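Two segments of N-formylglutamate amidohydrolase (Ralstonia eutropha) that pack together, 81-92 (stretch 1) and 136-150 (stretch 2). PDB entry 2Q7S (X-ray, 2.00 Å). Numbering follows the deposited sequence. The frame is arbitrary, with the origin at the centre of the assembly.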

ATOM      1  N   TYR A  81      -8.831  -5.869  -8.712  1.00 15.71           N
ATOM      2  CA  TYR A  81      -9.638  -7.080  -8.507  1.00 16.01           C
ATOM      3  C   TYR A  81     -10.229  -7.117  -7.107  1.00 17.25           C
ATOM      4  O   TYR A  81     -11.454  -7.265  -6.915  1.00 14.45           O
ATOM      5  CB  TYR A  81      -8.784  -8.298  -8.756  1.00 13.56           C
ATOM      6  CG  TYR A  81      -9.477  -9.637  -8.650  1.00 18.43           C
ATOM      7  CD1 TYR A  81     -10.353 -10.080  -9.649  1.00 15.62           C
ATOM      8  CD2 TYR A  81      -9.220 -10.488  -7.579  1.00 18.81           C
ATOM      9  CE1 TYR A  81     -10.946 -11.334  -9.584  1.00 17.82           C
ATOM     10  CE2 TYR A  81      -9.852 -11.730  -7.487  1.00 21.40           C
ATOM     11  CZ  TYR A  81     -10.681 -12.161  -8.499  1.00 16.18           C
ATOM     12  OH  TYR A  81     -11.275 -13.403  -8.430  1.00 20.88           O
ATOM     13  N   ILE A  82      -9.357  -6.998  -6.111  1.00 13.67           N
ATOM     14  CA  ILE A  82      -9.779  -6.646  -4.785  1.00 13.16           C
ATOM     15  C   ILE A  82      -8.655  -5.907  -4.111  1.00 11.91           C
ATOM     16  O   ILE A  82      -7.489  -6.234  -4.301  1.00 11.38           O
ATOM     17  CB  ILE A  82     -10.268  -7.867  -3.994  1.00 16.49           C
ATOM     18  CG1 ILE A  82     -10.861  -7.426  -2.651  1.00 11.96           C
ATOM     19  CG2 ILE A  82      -9.193  -8.957  -3.881  1.00 12.90           C
ATOM     20  CD1 ILE A  82     -11.670  -8.599  -1.912  1.00  9.01           C
ATOM     21  N   ASP A  83      -9.006  -4.874  -3.367  1.00 12.73           N
ATOM     22  CA  ASP A  83      -8.017  -3.931  -2.835  1.00 14.61           C
ATOM     23  C   ASP A  83      -7.810  -4.214  -1.354  1.00 15.00           C
ATOM     24  O   ASP A  83      -8.662  -3.830  -0.562  1.00 14.32           O
ATOM     25  CB  ASP A  83      -8.520  -2.514  -2.985  1.00 13.68           C
ATOM     26  CG  ASP A  83      -7.508  -1.493  -2.594  1.00 15.93           C
ATOM     27  OD1 ASP A  83      -6.550  -1.824  -1.858  1.00 16.04           O
ATOM     28  OD2 ASP A  83      -7.653  -0.342  -3.062  1.00 14.67           O
ATOM     29  N   PRO A  84      -6.656  -4.816  -0.983  1.00 15.25           N
ATOM     30  CA  PRO A  84      -6.449  -5.097   0.434  1.00 18.29           C
ATOM     31  C   PRO A  84      -6.325  -3.901   1.373  1.00 15.56           C
ATOM     32  O   PRO A  84      -6.359  -4.128   2.572  1.00 17.31           O
ATOM     33  CB  PRO A  84      -5.146  -5.908   0.467  1.00 18.84           C
ATOM     34  CG  PRO A  84      -4.768  -6.157  -0.918  1.00 16.44           C
ATOM     35  CD  PRO A  84      -5.500  -5.243  -1.789  1.00 13.31           C
ATOM     36  N   ASN A  85      -6.142  -2.684   0.838  1.00 11.76           N
ATOM     37  CA  ASN A  85      -6.034  -1.482   1.658  1.00 12.12           C
ATOM     38  C   ASN A  85      -7.358  -0.880   1.945  1.00 11.61           C
ATOM     39  O   ASN A  85      -7.442   0.258   2.426  1.00 20.59           O
ATOM     40  CB  ASN A  85      -5.134  -0.411   0.994  1.00 12.06           C
ATOM     41  CG  ASN A  85      -3.924  -0.083   1.840  1.00 15.41           C
ATOM     42  OD1 ASN A  85      -3.488  -0.909   2.640  1.00 17.03           O
ATOM     43  ND2 ASN A  85      -3.455   1.135   1.744  1.00 13.73           N
ATOM     44  N   ARG A  86      -8.431  -1.559   1.567  1.00 15.39           N
ATOM     45  CA  ARG A  86      -9.761  -1.052   1.930  1.00 13.64           C
ATOM     46  C   ARG A  86     -10.286  -1.978   2.985  1.00 14.16           C
ATOM     47  O   ARG A  86      -9.848  -3.121   3.100  1.00 16.33           O
ATOM     48  CB  ARG A  86     -10.683  -1.020   0.705  1.00 14.93           C
ATOM     49  CG  ARG A  86     -10.201  -0.100  -0.430  1.00 18.16           C
ATOM     50  CD  ARG A  86     -10.031   1.369  -0.016  1.00 25.77           C
ATOM     51  NE  ARG A  86      -9.591   2.215  -1.112  1.00 26.23           N
ATOM     52  CZ  ARG A  86      -8.320   2.503  -1.444  1.00 38.32           C
ATOM     53  NH1 ARG A  86      -7.269   2.007  -0.789  1.00 28.59           N
ATOM     54  NH2 ARG A  86      -8.085   3.297  -2.490  1.00 40.11           N
HETATM   55  N   MSE A  87     -11.262  -1.481   3.724  1.00 18.59           N
HETATM   56  CA  MSE A  87     -12.015  -2.277   4.664  1.00 16.02           C
HETATM   57  C   MSE A  87     -13.033  -3.114   3.923  1.00 15.77           C
HETATM   58  O   MSE A  87     -13.474  -2.816   2.821  1.00 11.80           O
HETATM   59  CB  MSE A  87     -12.735  -1.358   5.675  1.00 19.29           C
HETATM   60  CG  MSE A  87     -11.848  -0.395   6.379  1.00 24.42           C
HETATM   61 SE   MSE A  87     -10.724  -1.358   7.650  0.75 32.39          SE
HETATM   62  CE  MSE A  87      -8.976  -1.482   6.877  1.00 17.89           C
ATOM     63  N   LEU A  88     -13.444  -4.172   4.598  1.00 16.34           N
ATOM     64  CA  LEU A  88     -14.317  -5.165   4.048  1.00 12.49           C
ATOM     65  C   LEU A  88     -15.734  -4.676   3.868  1.00 13.82           C
ATOM     66  O   LEU A  88     -16.489  -5.297   3.127  1.00 13.17           O
ATOM     67  CB  LEU A  88     -14.291  -6.405   4.959  1.00 12.73           C
ATOM     68  CG  LEU A  88     -13.158  -7.375   4.612  1.00 12.66           C
ATOM     69  CD1 LEU A  88     -13.341  -8.634   5.461  1.00 14.91           C
ATOM     70  CD2 LEU A  88     -13.111  -7.643   3.129  1.00 12.82           C
ATOM     71  N   ASP A  89     -16.087  -3.567   4.537  1.00 12.52           N
ATOM     72  CA  ASP A  89     -17.393  -2.958   4.396  1.00 14.29           C
ATOM     73  C   ASP A  89     -17.387  -1.754   3.443  1.00 13.71           C
ATOM     74  O   ASP A  89     -18.387  -1.071   3.320  1.00 12.16           O
ATOM     75  CB  ASP A  89     -18.002  -2.620   5.762  1.00 15.58           C
ATOM     76  CG  ASP A  89     -17.222  -1.558   6.535  1.00 21.12           C
ATOM     77  OD1 ASP A  89     -16.102  -1.151   6.121  1.00 21.81           O
ATOM     78  OD2 ASP A  89     -17.756  -1.143   7.579  1.00 21.55           O
ATOM     79  N   ASP A  90     -16.276  -1.559   2.738  1.00 13.86           N
ATOM     80  CA  ASP A  90     -16.095  -0.430   1.805  1.00 13.61           C
ATOM     81  C   ASP A  90     -16.523  -0.829   0.391  1.00 15.28           C
ATOM     82  O   ASP A  90     -15.749  -0.822  -0.546  1.00 15.83           O
ATOM     83  CB  ASP A  90     -14.661   0.072   1.854  1.00 12.50           C
ATOM     84  CG  ASP A  90     -14.495   1.417   1.219  1.00 20.15           C
ATOM     85  OD1 ASP A  90     -15.488   2.025   0.738  1.00 16.76           O
ATOM     86  OD2 ASP A  90     -13.358   1.895   1.249  1.00 15.18           O
ATOM     87  N   ILE A  91     -17.823  -1.141   0.292  1.00 16.98           N
ATOM     88  CA  ILE A  91     -18.487  -1.598  -0.897  1.00 15.03           C
ATOM     89  C   ILE A  91     -19.756  -0.778  -1.017  1.00 15.20           C
ATOM     90  O   ILE A  91     -20.437  -0.563  -0.035  1.00 15.51           O
ATOM     91  CB  ILE A  91     -18.947  -3.065  -0.787  1.00 16.22           C
ATOM     92  CG1 ILE A  91     -17.774  -3.999  -0.467  1.00 15.69           C
ATOM     93  CG2 ILE A  91     -19.671  -3.423  -2.070  1.00 12.41           C
ATOM     94  CD1 ILE A  91     -18.136  -5.432  -0.044  1.00 15.03           C
ATOM     95  N   ASP A  92     -20.059  -0.313  -2.225  1.00 18.33           N
ATOM     96  CA  ASP A  92     -21.304   0.367  -2.514  1.00 18.60           C
ATOM     97  C   ASP A  92     -22.331  -0.698  -2.881  1.00 18.74           C
ATOM     98  O   ASP A  92     -22.113  -1.436  -3.833  1.00 17.45           O
ATOM     99  CB  ASP A  92     -21.092   1.326  -3.689  1.00 21.22           C
ATOM    100  CG  ASP A  92     -22.380   2.018  -4.155  1.00 21.35           C
ATOM    101  OD1 ASP A  92     -23.445   1.865  -3.533  1.00 30.18           O
ATOM    102  OD2 ASP A  92     -22.313   2.735  -5.178  1.00 36.63           O
ATOM    103  N   GLU A 136     -19.702 -13.795  -5.624  1.00 14.67           N
ATOM    104  CA  GLU A 136     -18.476 -13.555  -6.334  1.00 14.31           C
ATOM    105  C   GLU A 136     -17.512 -12.663  -5.533  1.00 13.54           C
ATOM    106  O   GLU A 136     -16.300 -12.922  -5.436  1.00  9.34           O
ATOM    107  CB  GLU A 136     -18.825 -13.000  -7.725  1.00 15.28           C
ATOM    108  CG  GLU A 136     -18.034 -11.877  -8.234  1.00 23.64           C
ATOM    109  CD  GLU A 136     -18.442 -11.486  -9.660  1.00 24.61           C
ATOM    110  OE1 GLU A 136     -19.654 -11.616 -10.015  1.00 32.91           O
ATOM    111  OE2 GLU A 136     -17.526 -11.047 -10.397  1.00 36.36           O
ATOM    112  N   VAL A 137     -18.061 -11.632  -4.905  1.00 11.54           N
ATOM    113  CA  VAL A 137     -17.278 -10.753  -4.119  1.00 11.28           C
ATOM    114  C   VAL A 137     -16.840 -11.481  -2.839  1.00 11.86           C
ATOM    115  O   VAL A 137     -15.694 -11.403  -2.436  1.00 12.33           O
ATOM    116  CB  VAL A 137     -18.092  -9.452  -3.846  1.00 11.99           C
ATOM    117  CG1 VAL A 137     -17.428  -8.565  -2.765  1.00  9.81           C
ATOM    118  CG2 VAL A 137     -18.252  -8.699  -5.183  1.00 11.47           C
ATOM    119  N   GLN A 138     -17.730 -12.269  -2.250  1.00 11.23           N
ATOM    120  CA  GLN A 138     -17.349 -13.021  -1.081  1.00 10.96           C
ATOM    121  C   GLN A 138     -16.141 -13.909  -1.391  1.00 12.54           C
ATOM    122  O   GLN A 138     -15.241 -13.997  -0.588  1.00 11.07           O
ATOM    123  CB  GLN A 138     -18.528 -13.829  -0.561  1.00  9.13           C
ATOM    124  CG  GLN A 138     -19.569 -12.969   0.205  1.00 13.31           C
ATOM    125  CD  GLN A 138     -20.817 -13.735   0.514  1.00 12.06           C
ATOM    126  OE1 GLN A 138     -21.129 -14.700  -0.178  1.00 12.69           O
ATOM    127  NE2 GLN A 138     -21.553 -13.321   1.570  1.00  9.13           N
ATOM    128  N   ARG A 139     -16.113 -14.548  -2.566  1.00 13.34           N
ATOM    129  CA  ARG A 139     -15.028 -15.449  -2.930  1.00 14.35           C
ATOM    130  C   ARG A 139     -13.719 -14.726  -3.143  1.00 14.93           C
ATOM    131  O   ARG A 139     -12.646 -15.189  -2.688  1.00 16.56           O
ATOM    132  CB  ARG A 139     -15.437 -16.322  -4.124  1.00 13.12           C
ATOM    133  CG  ARG A 139     -16.458 -17.370  -3.723  1.00 18.32           C
ATOM    134  CD  ARG A 139     -16.616 -18.443  -4.786  1.00 21.02           C
ATOM    135  NE  ARG A 139     -17.288 -17.927  -5.967  1.00 21.01           N
ATOM    136  CZ  ARG A 139     -18.598 -17.971  -6.181  1.00 22.35           C
ATOM    137  NH1 ARG A 139     -19.410 -18.527  -5.288  1.00 22.11           N
ATOM    138  NH2 ARG A 139     -19.089 -17.455  -7.300  1.00 21.99           N
ATOM    139  N   ARG A 140     -13.778 -13.546  -3.775  1.00 16.54           N
ATOM    140  CA  ARG A 140     -12.592 -12.669  -3.804  1.00 15.17           C
ATOM    141  C   ARG A 140     -12.067 -12.432  -2.407  1.00 14.50           C
ATOM    142  O   ARG A 140     -10.848 -12.549  -2.158  1.00 15.80           O
ATOM    143  CB  ARG A 140     -12.844 -11.281  -4.481  1.00 12.25           C
ATOM    144  CG  ARG A 140     -13.250 -11.428  -5.920  1.00 16.50           C
ATOM    145  CD  ARG A 140     -13.270 -10.132  -6.637  1.00 15.15           C
ATOM    146  NE  ARG A 140     -13.894 -10.262  -7.960  1.00 19.91           N
ATOM    147  CZ  ARG A 140     -13.922  -9.278  -8.849  1.00 17.51           C
ATOM    148  NH1 ARG A 140     -13.367  -8.114  -8.546  1.00 15.13           N
ATOM    149  NH2 ARG A 140     -14.528  -9.441 -10.015  1.00 19.56           N
ATOM    150  N   ILE A 141     -12.962 -12.046  -1.513  1.00 14.46           N
ATOM    151  CA  ILE A 141     -12.558 -11.746  -0.140  1.00 15.35           C
ATOM    152  C   ILE A 141     -11.884 -12.950   0.507  1.00 14.19           C
ATOM    153  O   ILE A 141     -10.823 -12.797   1.059  1.00 11.47           O
ATOM    154  CB  ILE A 141     -13.724 -11.245   0.747  1.00 16.26           C
ATOM    155  CG1 ILE A 141     -14.186  -9.855   0.304  1.00 13.58           C
ATOM    156  CG2 ILE A 141     -13.270 -11.189   2.239  1.00 13.07           C
ATOM    157  CD1 ILE A 141     -15.557  -9.398   0.828  1.00 13.26           C
ATOM    158  N   ASN A 142     -12.481 -14.152   0.402  1.00 14.66           N
ATOM    159  CA  ASN A 142     -11.923 -15.339   1.049  1.00 15.86           C
ATOM    160  C   ASN A 142     -10.576 -15.803   0.479  1.00 14.69           C
ATOM    161  O   ASN A 142      -9.681 -16.175   1.226  1.00 14.55           O
ATOM    162  CB  ASN A 142     -12.934 -16.504   0.997  1.00 12.87           C
ATOM    163  CG  ASN A 142     -14.164 -16.222   1.788  1.00 21.87           C
ATOM    164  OD1 ASN A 142     -14.127 -15.390   2.694  1.00 18.31           O
ATOM    165  ND2 ASN A 142     -15.267 -16.898   1.459  1.00 16.27           N
ATOM    166  N   ARG A 143     -10.463 -15.807  -0.849  1.00 15.84           N
ATOM    167  CA  ARG A 143      -9.311 -16.348  -1.516  1.00 17.99           C
ATOM    168  C   ARG A 143      -8.109 -15.408  -1.547  1.00 16.81           C
ATOM    169  O   ARG A 143      -6.996 -15.895  -1.562  1.00 18.93           O
ATOM    170  CB  ARG A 143      -9.654 -16.737  -2.950  1.00 19.93           C
ATOM    171  CG  ARG A 143     -10.767 -17.723  -3.068  1.00 26.02           C
ATOM    172  CD  ARG A 143     -11.336 -17.719  -4.524  1.00 29.66           C
ATOM    173  NE  ARG A 143     -12.346 -18.741  -4.734  1.00 29.51           N
ATOM    174  CZ  ARG A 143     -13.009 -18.930  -5.873  1.00 40.54           C
ATOM    175  NH1 ARG A 143     -12.782 -18.151  -6.924  1.00 42.43           N
ATOM    176  NH2 ARG A 143     -13.916 -19.896  -5.955  1.00 37.05           N
ATOM    177  N   TYR A 144      -8.326 -14.086  -1.605  1.00 15.88           N
ATOM    178  CA  TYR A 144      -7.257 -13.149  -1.804  1.00 13.33           C
ATOM    179  C   TYR A 144      -7.080 -12.187  -0.617  1.00 10.65           C
ATOM    180  O   TYR A 144      -5.988 -12.054  -0.065  1.00 12.83           O
ATOM    181  CB  TYR A 144      -7.411 -12.402  -3.142  1.00 11.14           C
ATOM    182  CG  TYR A 144      -7.500 -13.290  -4.339  1.00 13.38           C
ATOM    183  CD1 TYR A 144      -6.372 -13.684  -5.026  1.00 11.43           C
ATOM    184  CD2 TYR A 144      -8.728 -13.772  -4.779  1.00 15.46           C
ATOM    185  CE1 TYR A 144      -6.472 -14.508  -6.118  1.00 14.02           C
ATOM    186  CE2 TYR A 144      -8.823 -14.598  -5.867  1.00 15.00           C
ATOM    187  CZ  TYR A 144      -7.710 -14.953  -6.525  1.00 15.02           C
ATOM    188  OH  TYR A 144      -7.828 -15.759  -7.597  1.00 13.70           O
ATOM    189  N   TYR A 145      -8.131 -11.523  -0.206  1.00 10.58           N
ATOM    190  CA  TYR A 145      -8.025 -10.523   0.858  1.00  8.66           C
ATOM    191  C   TYR A 145      -7.696 -11.106   2.225  1.00 11.74           C
ATOM    192  O   TYR A 145      -6.772 -10.632   2.905  1.00 11.72           O
ATOM    193  CB  TYR A 145      -9.350  -9.761   0.937  1.00 10.62           C
ATOM    194  CG  TYR A 145      -9.381  -8.604   1.915  1.00 10.54           C
ATOM    195  CD1 TYR A 145      -9.583  -8.804   3.277  1.00 12.22           C
ATOM    196  CD2 TYR A 145      -9.271  -7.311   1.468  1.00 12.63           C
ATOM    197  CE1 TYR A 145      -9.658  -7.710   4.157  1.00 10.03           C
ATOM    198  CE2 TYR A 145      -9.361  -6.244   2.333  1.00  9.02           C
ATOM    199  CZ  TYR A 145      -9.500  -6.445   3.649  1.00  5.09           C
ATOM    200  OH  TYR A 145      -9.599  -5.316   4.466  1.00 12.81           O
ATOM    201  N   ARG A 146      -8.463 -12.115   2.644  1.00 12.06           N
ATOM    202  CA  ARG A 146      -8.314 -12.654   3.991  1.00 10.02           C
ATOM    203  C   ARG A 146      -6.915 -13.245   4.237  1.00 12.14           C
ATOM    204  O   ARG A 146      -6.311 -12.983   5.257  1.00 12.85           O
ATOM    205  CB  ARG A 146      -9.417 -13.657   4.300  1.00 12.57           C
ATOM    206  CG  ARG A 146     -10.842 -13.017   4.480  1.00 12.80           C
ATOM    207  CD  ARG A 146     -11.780 -14.019   5.158  1.00  9.87           C
ATOM    208  NE  ARG A 146     -13.168 -13.705   4.891  1.00 18.75           N
ATOM    209  CZ  ARG A 146     -13.903 -12.847   5.586  1.00 17.65           C
ATOM    210  NH1 ARG A 146     -13.378 -12.172   6.575  1.00 18.18           N
ATOM    211  NH2 ARG A 146     -15.166 -12.650   5.254  1.00 21.94           N
ATOM    212  N   PRO A 147      -6.393 -14.065   3.304  1.00 12.35           N
ATOM    213  CA  PRO A 147      -5.004 -14.517   3.446  1.00 12.11           C
ATOM    214  C   PRO A 147      -3.984 -13.418   3.529  1.00 11.88           C
ATOM    215  O   PRO A 147      -3.091 -13.482   4.385  1.00 14.91           O
ATOM    216  CB  PRO A 147      -4.793 -15.362   2.190  1.00 11.80           C
ATOM    217  CG  PRO A 147      -6.086 -15.825   1.846  1.00 15.50           C
ATOM    218  CD  PRO A 147      -7.010 -14.694   2.140  1.00 14.03           C
ATOM    219  N   TYR A 148      -4.086 -12.429   2.625  1.00 14.38           N
ATOM    220  CA  TYR A 148      -3.223 -11.287   2.673  1.00 13.84           C
ATOM    221  C   TYR A 148      -3.303 -10.631   4.043  1.00 15.06           C
ATOM    222  O   TYR A 148      -2.273 -10.399   4.702  1.00 11.60           O
ATOM    223  CB  TYR A 148      -3.576 -10.274   1.578  1.00 13.72           C
ATOM    224  CG  TYR A 148      -2.650  -9.065   1.561  1.00 16.59           C
ATOM    225  CD1 TYR A 148      -1.495  -9.074   0.804  1.00 17.57           C
ATOM    226  CD2 TYR A 148      -2.925  -7.931   2.322  1.00 14.10           C
ATOM    227  CE1 TYR A 148      -0.629  -7.980   0.796  1.00 15.93           C
ATOM    228  CE2 TYR A 148      -2.093  -6.827   2.273  1.00 12.22           C
ATOM    229  CZ  TYR A 148      -0.928  -6.875   1.536  1.00 16.61           C
ATOM    230  OH  TYR A 148      -0.062  -5.795   1.491  1.00 18.83           O
ATOM    231  N   HIS A 149      -4.513 -10.310   4.495  1.00 13.19           N
ATOM    232  CA  HIS A 149      -4.632  -9.636   5.788  1.00 16.04           C
ATOM    233  C   HIS A 149      -4.255 -10.475   7.006  1.00 16.36           C
ATOM    234  O   HIS A 149      -3.583  -9.956   7.941  1.00 14.33           O
ATOM    235  CB  HIS A 149      -5.982  -8.916   5.951  1.00 16.92           C
ATOM    236  CG  HIS A 149      -5.876  -7.498   5.532  1.00 27.50           C
ATOM    237  ND1 HIS A 149      -5.584  -6.491   6.422  1.00 27.12           N
ATOM    238  CD2 HIS A 149      -5.819  -6.941   4.295  1.00 37.08           C
ATOM    239  CE1 HIS A 149      -5.405  -5.360   5.754  1.00 42.57           C
ATOM    240  NE2 HIS A 149      -5.521  -5.607   4.460  1.00 26.58           N
ATOM    241  N   ALA A 150      -4.581 -11.763   6.994  1.00 16.99           N
ATOM    242  CA  ALA A 150      -4.047 -12.680   8.037  1.00 17.80           C
ATOM    243  C   ALA A 150      -2.491 -12.642   8.124  1.00 18.08           C
ATOM    244  O   ALA A 150      -1.928 -12.648   9.236  1.00 14.70           O
ATOM    245  CB  ALA A 150      -4.534 -14.113   7.847  1.00 18.96           C
TER
HETATM  246  O   HOH W   1     -12.464 -15.175  -6.528  1.00 23.33           O

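Residues 136-150 form part of a longer helix, against which 81-92 lies as an irregular segment without helix or strand, folded by type I turns at Asp83-Arg86 and Met87-Asp90. The helix widens into a pi-type turn at 141-145 and kinks at Pro147, whose nitrogen has no hydrogen to give to the turn before. The backbones come closest at Pro84 and Tyr145 (CA to CA, 5.7 Å), and the contact buries 804 Å² in all.

Three side chains of the helix donate to main-chain carbonyls of the loop: Arg140 NH1 to Tyr81 O (2.7 Å), Tyr145 OH to Arg86 O (2.6 Å) and His149 NE2 to Pro84 O (2.5 Å). Arg140 does more than donate. Its guanidinium lies flat on the Tyr81 ring, planes 9° apart, in an off-centre cation-pi contact, while its CD sits over the ring face, 3.8 Å from the centroid of Tyr81. A salt bridge from Arg140 NH2 to Glu136 OE2 (3.4 Å), one helical turn back, helps balance the charge. Tyr81 also turns its edge to the face of Tyr144, ring planes at 84°, and one water accepts weakly from Arg143 NH1 (3.0 Å) and donates to Tyr81 OH (2.9 Å).

Apolar contacts lie between and beside these bonds. Ile82 points toward the helix, and its CD1 reaches Ile141 CG1 (3.6 Å) and Tyr145 CB (3.9 Å). Leu88 places CD2 over the face of the Tyr145 ring, 3.7 Å from its centroid, while Arg86 O lies at the ring edge, near its plane, where the hydroxyl donates to it. Pro84 CG similarly covers the Tyr148 ring, 4.3 Å from its centroid. Near the start of the helix stretch, Ile91 CD1 touches Val137 CG1 (4.2 Å).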